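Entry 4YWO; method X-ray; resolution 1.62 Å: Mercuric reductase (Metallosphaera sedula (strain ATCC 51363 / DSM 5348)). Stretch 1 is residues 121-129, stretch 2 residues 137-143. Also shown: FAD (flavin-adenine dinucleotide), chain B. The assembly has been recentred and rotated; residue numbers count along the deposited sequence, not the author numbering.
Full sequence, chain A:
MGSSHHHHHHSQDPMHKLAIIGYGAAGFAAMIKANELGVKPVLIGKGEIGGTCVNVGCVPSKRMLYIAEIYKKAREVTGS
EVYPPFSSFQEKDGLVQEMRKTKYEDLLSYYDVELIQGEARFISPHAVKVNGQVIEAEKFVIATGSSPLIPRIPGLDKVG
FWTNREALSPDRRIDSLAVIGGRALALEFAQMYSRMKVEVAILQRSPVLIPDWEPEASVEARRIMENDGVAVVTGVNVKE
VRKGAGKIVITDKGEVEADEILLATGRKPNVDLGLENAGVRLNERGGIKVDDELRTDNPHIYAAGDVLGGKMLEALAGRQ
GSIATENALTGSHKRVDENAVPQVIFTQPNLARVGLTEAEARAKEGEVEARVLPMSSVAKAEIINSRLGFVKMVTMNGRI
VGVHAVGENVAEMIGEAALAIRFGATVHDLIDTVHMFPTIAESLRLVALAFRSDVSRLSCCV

Stretch 1 (121-129) RFISPHAVK
Stretch 2 137-143: AEKFVIA

The apolar centre of the contact is the pair Phe122 and Phe140, whose CA-to-CB bonds each point toward the opposing stretch. Their ring centroids lie 5.1 Å apart with the planes at 63°, and the edge of Phe122 meets the face of Phe140; the closest atoms are Phe122 CE2 and Phe140 CD2, at 3.7 Å. Both side chains are in the m rotamer, with chi1 -75° and chi2 87° for Phe122, and -70° and 80° for Phe140. Ile142, two residues further along the same strand, also points toward the other stretch, since successive side chains of an extended chain alternate; Val141 between them points away. With chi1 -55° (m) and chi2 174° (t), Ile142 brings CD1 to 3.6 Å from Phe122 CE1. Val128 (chi1 -64°, m) leaves its backbone sideways and places CG1 3.7 Å from Phe140 CE2. These four side chains are buried, and the separations are those of van der Waals packing.

Phe122 and Val128 are carried by a backbone that folds back on itself within stretch 1. Arg121 and Lys129 pair reciprocally, Arg121 N to Lys129 O at 3.0 Å and Lys129 N to Arg121 O at 2.8 Å, as in an antiparallel hairpin. Ile123 N to Ala127 O, 2.9 Å, continues the ladder toward a type I turn from Ser124 to Ala127, whose central residues, Pro125 and His126, have phi/psi of -64/-14° and -128/18°. The turn's own bond, Ala127 N to Ser124 O at 3.4 Å, is weak. Ser124 OG (chi1 82°, p) accepts a further bond from His126 N, at 3.1 Å and 155°.

Near this turn the Phe140 ring reaches the backbone: CZ is 3.9 Å from Ala127 N, and CE1 is 3.6 Å from His126 O, which lies at the ring edge near its plane. The same carbonyl accepts the one hydrogen bond between the stretches, from Ala137 N to His126 O, 3.0 Å with an N-H...O angle of 160°. It fixes the register, with His126 CA and Ala137 CA 5.7 Å apart.

At the polar edge, His126 (chi1 -78°, m; chi2 96°) leaves its backbone sideways, but the end of its side chain comes nearer to stretch 2. Ala137 O and Glu138 O lie at the edge of the imidazole, near its plane, with His126 CD2 3.7 Å from Glu138 O. Glu138 (phi/psi -68/-36°) marks a corner in the chain; its side chain, chi1 -61° (m) and chi2 178° (t), starts away from stretch 1 and is exposed.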

# COMPACT_ATOMS: atom_id res chain seq x y z
N ARG A 121 -19.50 -37.30 5.91
CA ARG A 121 -19.33 -37.57 7.34
C ARG A 121 -18.43 -38.78 7.51
O ARG A 121 -18.57 -39.72 6.71
CB ARG A 121 -20.68 -37.92 8.02
CG ARG A 121 -21.64 -36.75 8.03
CD ARG A 121 -22.98 -37.06 8.68
NE ARG A 121 -23.69 -35.79 8.86
CZ ARG A 121 -23.72 -35.09 9.98
NH1 ARG A 121 -23.13 -35.51 11.08
NH2 ARG A 121 -24.41 -33.95 9.99
N PHE A 122 -17.54 -38.73 8.49
CA PHE A 122 -16.63 -39.82 8.73
C PHE A 122 -17.40 -41.03 9.31
O PHE A 122 -18.25 -40.80 10.20
CB PHE A 122 -15.47 -39.50 9.60
CG PHE A 122 -14.43 -38.64 8.85
CD1 PHE A 122 -14.58 -37.29 8.85
CD2 PHE A 122 -13.43 -39.20 8.23
CE1 PHE A 122 -13.65 -36.51 8.16
CE2 PHE A 122 -12.51 -38.44 7.44
CZ PHE A 122 -12.69 -37.08 7.46
N ILE A 123 -17.03 -42.18 8.78
CA ILE A 123 -17.55 -43.47 9.34
C ILE A 123 -16.45 -44.39 9.82
O ILE A 123 -16.77 -45.47 10.44
CB ILE A 123 -18.47 -44.15 8.30
CG1 ILE A 123 -17.75 -44.50 7.01
CG2 ILE A 123 -19.75 -43.33 8.04
CD1 ILE A 123 -18.58 -45.12 5.86
N SER A 124 -15.17 -44.10 9.58
CA SER A 124 -14.07 -44.87 10.05
C SER A 124 -12.86 -43.96 9.95
O SER A 124 -12.94 -42.89 9.32
CB SER A 124 -13.86 -46.09 9.21
OG SER A 124 -13.12 -45.87 8.03
N PRO A 125 -11.73 -44.41 10.46
CA PRO A 125 -10.50 -43.63 10.33
C PRO A 125 -10.04 -43.45 8.93
O PRO A 125 -9.12 -42.56 8.71
CB PRO A 125 -9.47 -44.48 11.10
CG PRO A 125 -10.28 -45.20 12.12
CD PRO A 125 -11.51 -45.56 11.38
N HIS A 126 -10.53 -44.19 7.93
CA HIS A 126 -10.15 -44.03 6.53
C HIS A 126 -11.28 -43.85 5.54
O HIS A 126 -11.08 -44.00 4.36
CB HIS A 126 -9.30 -45.19 5.96
CG HIS A 126 -7.88 -45.12 6.37
ND1 HIS A 126 -7.42 -45.83 7.47
CD2 HIS A 126 -6.84 -44.35 5.93
CE1 HIS A 126 -6.16 -45.51 7.70
NE2 HIS A 126 -5.77 -44.64 6.77
N ALA A 127 -12.50 -43.49 6.00
CA ALA A 127 -13.63 -43.40 5.12
C ALA A 127 -14.69 -42.42 5.57
O ALA A 127 -14.92 -42.23 6.81
CB ALA A 127 -14.36 -44.80 5.04
N VAL A 128 -15.34 -41.86 4.58
CA VAL A 128 -16.49 -41.01 4.76
C VAL A 128 -17.64 -41.67 4.00
O VAL A 128 -17.42 -42.47 3.07
CB VAL A 128 -16.30 -39.54 4.29
CG1 VAL A 128 -15.22 -38.85 5.14
CG2 VAL A 128 -15.94 -39.50 2.85
N LYS A 129 -18.83 -41.25 4.36
CA LYS A 129 -19.99 -41.42 3.55
C LYS A 129 -20.43 -40.12 2.95
O LYS A 129 -20.46 -39.07 3.63
CB LYS A 129 -21.15 -42.13 4.38
CG LYS A 129 -21.68 -41.28 5.51
CD LYS A 129 -22.87 -41.91 6.33
CE LYS A 129 -23.17 -41.03 7.56
NZ LYS A 129 -24.42 -41.40 8.30
N ALA A 137 -10.03 -43.22 1.65
CA ALA A 137 -8.80 -42.57 1.23
C ALA A 137 -7.70 -42.82 2.22
O ALA A 137 -7.90 -42.92 3.45
CB ALA A 137 -9.04 -41.08 1.00
N GLU A 138 -6.46 -42.86 1.72
CA GLU A 138 -5.26 -43.01 2.52
C GLU A 138 -5.01 -41.80 3.39
O GLU A 138 -4.52 -41.88 4.50
CB GLU A 138 -4.03 -43.22 1.60
CG GLU A 138 -4.10 -44.48 0.72
CD GLU A 138 -2.92 -44.66 -0.23
OE1 GLU A 138 -2.11 -43.73 -0.38
OE2 GLU A 138 -2.82 -45.73 -0.88
N LYS A 139 -5.35 -40.64 2.79
CA LYS A 139 -5.15 -39.41 3.50
C LYS A 139 -6.39 -38.52 3.29
O LYS A 139 -7.00 -38.56 2.23
CB LYS A 139 -3.94 -38.65 2.93
CG LYS A 139 -2.59 -39.35 3.10
CD LYS A 139 -2.20 -39.28 4.53
CE LYS A 139 -1.01 -40.19 4.88
NZ LYS A 139 0.01 -40.03 3.83
N PHE A 140 -6.72 -37.72 4.28
CA PHE A 140 -7.80 -36.71 4.21
C PHE A 140 -7.27 -35.34 4.59
O PHE A 140 -6.47 -35.16 5.55
CB PHE A 140 -8.99 -36.98 5.14
CG PHE A 140 -9.82 -38.17 4.68
CD1 PHE A 140 -9.36 -39.44 4.98
CD2 PHE A 140 -11.04 -38.03 4.08
CE1 PHE A 140 -10.12 -40.56 4.63
CE2 PHE A 140 -11.78 -39.18 3.74
CZ PHE A 140 -11.28 -40.40 3.96
N VAL A 141 -7.84 -34.32 3.93
CA VAL A 141 -7.71 -32.96 4.42
C VAL A 141 -9.08 -32.40 4.67
O VAL A 141 -9.93 -32.37 3.72
CB VAL A 141 -6.96 -32.09 3.37
CG1 VAL A 141 -7.00 -30.61 3.83
CG2 VAL A 141 -5.55 -32.59 3.12
N ILE A 142 -9.37 -32.07 5.92
CA ILE A 142 -10.66 -31.51 6.29
C ILE A 142 -10.59 -29.98 6.17
O ILE A 142 -9.80 -29.38 6.88
CB ILE A 142 -11.09 -31.90 7.72
CG1 ILE A 142 -11.06 -33.47 7.83
CG2 ILE A 142 -12.45 -31.33 8.08
CD1 ILE A 142 -11.32 -33.93 9.21
N ALA A 143 -11.51 -29.42 5.37
CA ALA A 143 -11.49 -27.95 5.10
C ALA A 143 -12.92 -27.45 4.96
O ALA A 143 -13.36 -26.90 3.96
CB ALA A 143 -10.75 -27.79 3.80
PA FAD B . -15.11 -22.47 3.63
O1A FAD B . -14.76 -21.68 2.38
O2A FAD B . -16.44 -22.23 4.31
O5B FAD B . -15.00 -24.03 3.28
C5B FAD B . -16.06 -24.93 3.60
C4B FAD B . -16.70 -25.44 2.32
O4B FAD B . -16.74 -26.87 2.34
C3B FAD B . -18.13 -24.94 2.17
O3B FAD B . -18.26 -24.17 0.97
C2B FAD B . -19.01 -26.18 2.10
O2B FAD B . -19.70 -26.21 0.85
C1B FAD B . -18.07 -27.37 2.20
N9A FAD B . -18.43 -28.18 3.39
C8A FAD B . -18.57 -27.72 4.65
N7A FAD B . -18.90 -28.72 5.50
C5A FAD B . -18.97 -29.86 4.79
C6A FAD B . -19.27 -31.28 5.07
N6A FAD B . -19.57 -31.70 6.33
N1A FAD B . -19.23 -32.15 4.04
C2A FAD B . -18.93 -31.75 2.79
N3A FAD B . -18.65 -30.48 2.46
C4A FAD B . -18.66 -29.50 3.40
N1 FAD B . -11.11 -13.11 5.11
C2 FAD B . -10.14 -12.31 4.61
O2 FAD B . -8.96 -12.74 4.60
N3 FAD B . -10.38 -11.08 4.13
C4 FAD B . -11.61 -10.55 4.11
O4 FAD B . -11.81 -9.41 3.65
C4X FAD B . -12.74 -11.36 4.64
N5 FAD B . -14.01 -10.90 4.65
C5X FAD B . -15.01 -11.67 5.15
C6 FAD B . -16.31 -11.17 5.15
C7 FAD B . -17.35 -11.95 5.65
C7M FAD B . -18.76 -11.41 5.66
C8 FAD B . -17.07 -13.31 6.19
C8M FAD B . -18.20 -14.15 6.73
C9 FAD B . -15.78 -13.81 6.18
C9A FAD B . -14.74 -13.03 5.68
N10 FAD B . -13.42 -13.53 5.67
C10 FAD B . -12.40 -12.71 5.16
C1' FAD B . -13.12 -14.86 6.19
C2' FAD B . -12.92 -15.83 5.03
O2' FAD B . -14.04 -15.74 4.14
C3' FAD B . -12.78 -17.26 5.53
O3' FAD B . -11.76 -17.32 6.53
C4' FAD B . -12.42 -18.20 4.38
O4' FAD B . -13.52 -18.29 3.47
C5' FAD B . -12.08 -19.59 4.91
O5' FAD B . -12.29 -20.55 3.88
P FAD B . -12.41 -22.12 4.23
O1P FAD B . -12.24 -22.91 2.95
O2P FAD B . -11.52 -22.41 5.41
O3P FAD B . -13.94 -22.26 4.71